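Local coordinates for protein polysialic acid O-acetyltransferase (Escherichia coli, PDB 3JQY) that transfers acetyl groups from acetyl-CoA to the hydroxyls of capsular polysialic acid, working as a trimer of left-handed beta-helices, at residues B[31-42]-B[53-64]. Residues are numbered along the deposited sequence; the frame is centred on the assembly and turned at random.
Sequences FSVDDNGSGNVF and NKVQFNGNNNKL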
# COMPACT_ATOMS: atom_id res chain seq x y z
N PHE B 31 0.44 -6.96 29.72
CA PHE B 31 1.62 -7.49 29.05
C PHE B 31 1.83 -8.99 29.27
O PHE B 31 1.53 -9.53 30.34
CB PHE B 31 2.88 -6.75 29.50
CG PHE B 31 3.21 -5.55 28.65
CD1 PHE B 31 4.16 -5.64 27.64
CD2 PHE B 31 2.60 -4.32 28.88
CE1 PHE B 31 4.48 -4.54 26.87
CE2 PHE B 31 2.91 -3.21 28.11
CZ PHE B 31 3.85 -3.32 27.10
N SER B 32 2.35 -9.65 28.25
CA SER B 32 2.95 -10.96 28.41
C SER B 32 4.43 -10.77 28.17
O SER B 32 4.83 -10.04 27.26
CB SER B 32 2.36 -11.95 27.41
OG SER B 32 2.70 -11.61 26.08
N VAL B 33 5.26 -11.41 28.98
CA VAL B 33 6.70 -11.25 28.85
C VAL B 33 7.34 -12.61 28.64
O VAL B 33 7.06 -13.55 29.37
CB VAL B 33 7.31 -10.59 30.09
CG1 VAL B 33 8.81 -10.45 29.93
CG2 VAL B 33 6.67 -9.23 30.34
N ASP B 34 8.19 -12.69 27.62
CA ASP B 34 8.96 -13.90 27.37
C ASP B 34 10.44 -13.54 27.28
O ASP B 34 10.84 -12.71 26.47
CB ASP B 34 8.50 -14.58 26.08
CG ASP B 34 9.18 -15.91 25.86
OD1 ASP B 34 9.27 -16.69 26.83
OD2 ASP B 34 9.63 -16.16 24.72
N ASP B 35 11.25 -14.18 28.10
CA ASP B 35 12.66 -13.81 28.22
C ASP B 35 13.56 -15.02 28.00
O ASP B 35 13.55 -15.96 28.80
CB ASP B 35 12.90 -13.18 29.58
CG ASP B 35 14.29 -12.57 29.71
OD1 ASP B 35 15.15 -12.85 28.86
OD2 ASP B 35 14.51 -11.81 30.69
N ASN B 36 14.31 -15.01 26.91
CA ASN B 36 15.21 -16.11 26.58
C ASN B 36 16.68 -15.81 26.86
O ASN B 36 17.55 -16.62 26.54
CB ASN B 36 15.06 -16.51 25.11
CG ASN B 36 13.66 -16.95 24.77
OD1 ASN B 36 12.85 -17.24 25.66
ND2 ASN B 36 13.36 -17.02 23.48
N GLY B 37 16.95 -14.65 27.45
CA GLY B 37 18.32 -14.22 27.69
C GLY B 37 18.58 -13.83 29.13
O GLY B 37 17.74 -14.06 30.01
N SER B 38 19.75 -13.25 29.39
CA SER B 38 20.11 -12.82 30.73
C SER B 38 20.26 -11.31 30.83
O SER B 38 20.53 -10.63 29.83
CB SER B 38 21.43 -13.49 31.15
OG SER B 38 22.48 -13.08 30.30
N GLY B 39 20.07 -10.78 32.03
CA GLY B 39 20.33 -9.38 32.31
C GLY B 39 19.28 -8.42 31.77
O GLY B 39 19.46 -7.21 31.86
N ASN B 40 18.21 -8.96 31.20
CA ASN B 40 17.17 -8.12 30.60
C ASN B 40 16.31 -7.40 31.64
O ASN B 40 16.06 -7.93 32.72
CB ASN B 40 16.28 -8.96 29.68
CG ASN B 40 17.05 -9.55 28.52
OD1 ASN B 40 16.97 -10.76 28.26
ND2 ASN B 40 17.82 -8.72 27.83
N VAL B 41 15.85 -6.20 31.29
CA VAL B 41 15.05 -5.39 32.21
C VAL B 41 13.83 -4.79 31.52
O VAL B 41 13.94 -4.22 30.45
CB VAL B 41 15.90 -4.26 32.81
CG1 VAL B 41 15.04 -3.33 33.62
CG2 VAL B 41 17.03 -4.84 33.66
N PHE B 42 12.67 -4.95 32.15
CA PHE B 42 11.45 -4.33 31.68
C PHE B 42 10.94 -3.47 32.83
O PHE B 42 10.62 -3.99 33.91
CB PHE B 42 10.43 -5.41 31.30
CG PHE B 42 9.07 -4.89 30.90
CD1 PHE B 42 8.92 -3.65 30.30
CD2 PHE B 42 7.94 -5.66 31.11
CE1 PHE B 42 7.67 -3.19 29.93
CE2 PHE B 42 6.69 -5.20 30.74
CZ PHE B 42 6.55 -3.97 30.15
N ASN B 53 -0.57 -6.66 24.98
CA ASN B 53 0.80 -6.29 24.66
C ASN B 53 1.79 -7.42 24.93
O ASN B 53 1.53 -8.30 25.75
CB ASN B 53 1.21 -5.05 25.44
CG ASN B 53 0.23 -3.92 25.26
OD1 ASN B 53 -0.41 -3.46 26.22
ND2 ASN B 53 0.09 -3.46 24.03
N LYS B 54 2.92 -7.39 24.23
CA LYS B 54 3.92 -8.44 24.39
C LYS B 54 5.34 -7.90 24.32
O LYS B 54 5.64 -7.01 23.53
CB LYS B 54 3.72 -9.51 23.31
CG LYS B 54 2.38 -10.24 23.41
CD LYS B 54 1.83 -10.62 22.03
CE LYS B 54 2.83 -11.43 21.21
NZ LYS B 54 3.31 -12.63 21.94
N VAL B 55 6.21 -8.44 25.17
CA VAL B 55 7.64 -8.17 25.07
C VAL B 55 8.37 -9.51 24.98
O VAL B 55 8.08 -10.45 25.73
CB VAL B 55 8.17 -7.32 26.24
CG1 VAL B 55 7.89 -8.00 27.56
CG2 VAL B 55 9.66 -7.05 26.08
N GLN B 56 9.29 -9.59 24.02
CA GLN B 56 10.05 -10.79 23.76
C GLN B 56 11.53 -10.43 23.79
O GLN B 56 11.98 -9.63 22.98
CB GLN B 56 9.67 -11.36 22.39
CG GLN B 56 10.49 -12.57 21.97
CD GLN B 56 10.03 -13.84 22.64
OE1 GLN B 56 8.85 -14.18 22.61
NE2 GLN B 56 10.97 -14.56 23.25
N PHE B 57 12.27 -11.00 24.72
CA PHE B 57 13.71 -10.79 24.79
C PHE B 57 14.42 -12.00 24.19
O PHE B 57 14.45 -13.07 24.81
CB PHE B 57 14.17 -10.64 26.25
CG PHE B 57 13.68 -9.39 26.95
CD1 PHE B 57 14.25 -8.16 26.69
CD2 PHE B 57 12.67 -9.47 27.90
CE1 PHE B 57 13.82 -7.02 27.34
CE2 PHE B 57 12.24 -8.33 28.56
CZ PHE B 57 12.81 -7.10 28.28
N ASN B 58 14.96 -11.84 22.99
CA ASN B 58 15.76 -12.89 22.35
C ASN B 58 17.23 -12.49 22.35
O ASN B 58 17.87 -12.44 21.30
CB ASN B 58 15.31 -13.13 20.91
CG ASN B 58 13.96 -13.82 20.80
OD1 ASN B 58 13.54 -14.53 21.71
ND2 ASN B 58 13.28 -13.60 19.69
N GLY B 59 17.75 -12.20 23.53
CA GLY B 59 19.12 -11.73 23.68
C GLY B 59 19.36 -11.27 25.11
O GLY B 59 18.51 -11.46 25.97
N ASN B 60 20.51 -10.67 25.34
CA ASN B 60 20.93 -10.29 26.69
C ASN B 60 21.08 -8.79 26.89
O ASN B 60 21.35 -8.05 25.94
CB ASN B 60 22.26 -10.97 27.02
CG ASN B 60 22.25 -12.45 26.71
OD1 ASN B 60 21.27 -13.15 26.99
ND2 ASN B 60 23.35 -12.95 26.15
N ASN B 61 20.94 -8.35 28.14
CA ASN B 61 21.25 -6.98 28.53
C ASN B 61 20.47 -5.95 27.74
O ASN B 61 21.00 -4.90 27.38
CB ASN B 61 22.75 -6.72 28.40
CG ASN B 61 23.57 -7.66 29.27
OD1 ASN B 61 24.64 -8.11 28.88
ND2 ASN B 61 23.05 -7.97 30.45
N ASN B 62 19.20 -6.27 27.47
CA ASN B 62 18.29 -5.33 26.82
C ASN B 62 17.48 -4.59 27.86
O ASN B 62 17.34 -5.04 28.99
CB ASN B 62 17.34 -6.09 25.90
CG ASN B 62 18.07 -6.86 24.83
OD1 ASN B 62 18.12 -8.09 24.86
ND2 ASN B 62 18.64 -6.15 23.88
N LYS B 63 16.94 -3.43 27.48
CA LYS B 63 16.07 -2.69 28.38
C LYS B 63 14.86 -2.10 27.66
O LYS B 63 15.00 -1.45 26.62
CB LYS B 63 16.83 -1.59 29.11
CG LYS B 63 16.05 -0.99 30.29
CD LYS B 63 16.91 -0.02 31.10
CE LYS B 63 16.15 0.53 32.30
NZ LYS B 63 16.98 1.48 33.08
N LEU B 64 13.68 -2.36 28.21
CA LEU B 64 12.44 -1.72 27.77
C LEU B 64 11.91 -0.87 28.91
O LEU B 64 11.71 -1.37 30.02
CB LEU B 64 11.40 -2.77 27.38
CG LEU B 64 9.98 -2.26 27.13
CD1 LEU B 64 9.97 -1.26 25.99
CD2 LEU B 64 9.02 -3.41 26.84
O HOH W 1 23.71 -10.83 30.96
O HOH W 2 19.51 -4.66 30.90
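Strands 31-35 and 53-58 run parallel, 4.6 Å apart at their axes, on the same side of successive coils near the N-terminal end of the left-handed beta-helix. S32 N donates a hydrogen bond to N53 O, V55 N to S32 O, D34 N to V55 O and F57 N to D34 O, the last at 2.8 Å. Hydrogen bonding carries on through the turn, where N61 N bonds S38 O, and the ladder resumes on the next side with V41 N to N62 O and L64 N to V41 O. In the helix interior the F31 ring is sandwiched: N53 CB sits over the centre of one face, 3.4 Å from the ring centroid, and F42 CZ over the other. Were F31 cut back to an alanine, N53 CB and the F42 ring would probably lose the surface they pack on and a gap would open in the core. V33 CG2 presses on V55 CG1 at 3.3 Å, tighter than usual. The F57 ring takes V55 CG2 on one face, toward the rim, and N40 CB over the centre of the other; the ring of F79, on strand 71-80, meets it nearly parallel. Outside, D34 and Q56 lie alongside each other, their carboxylate and amide planes 74° apart. With its CG anti to the backbone N (chi1 -174°), D34 places OD2 to accept a hydrogen bond from Q56 NE2 at 2.6 Å, which approaches on the anti side and 35° out of the carboxylate plane.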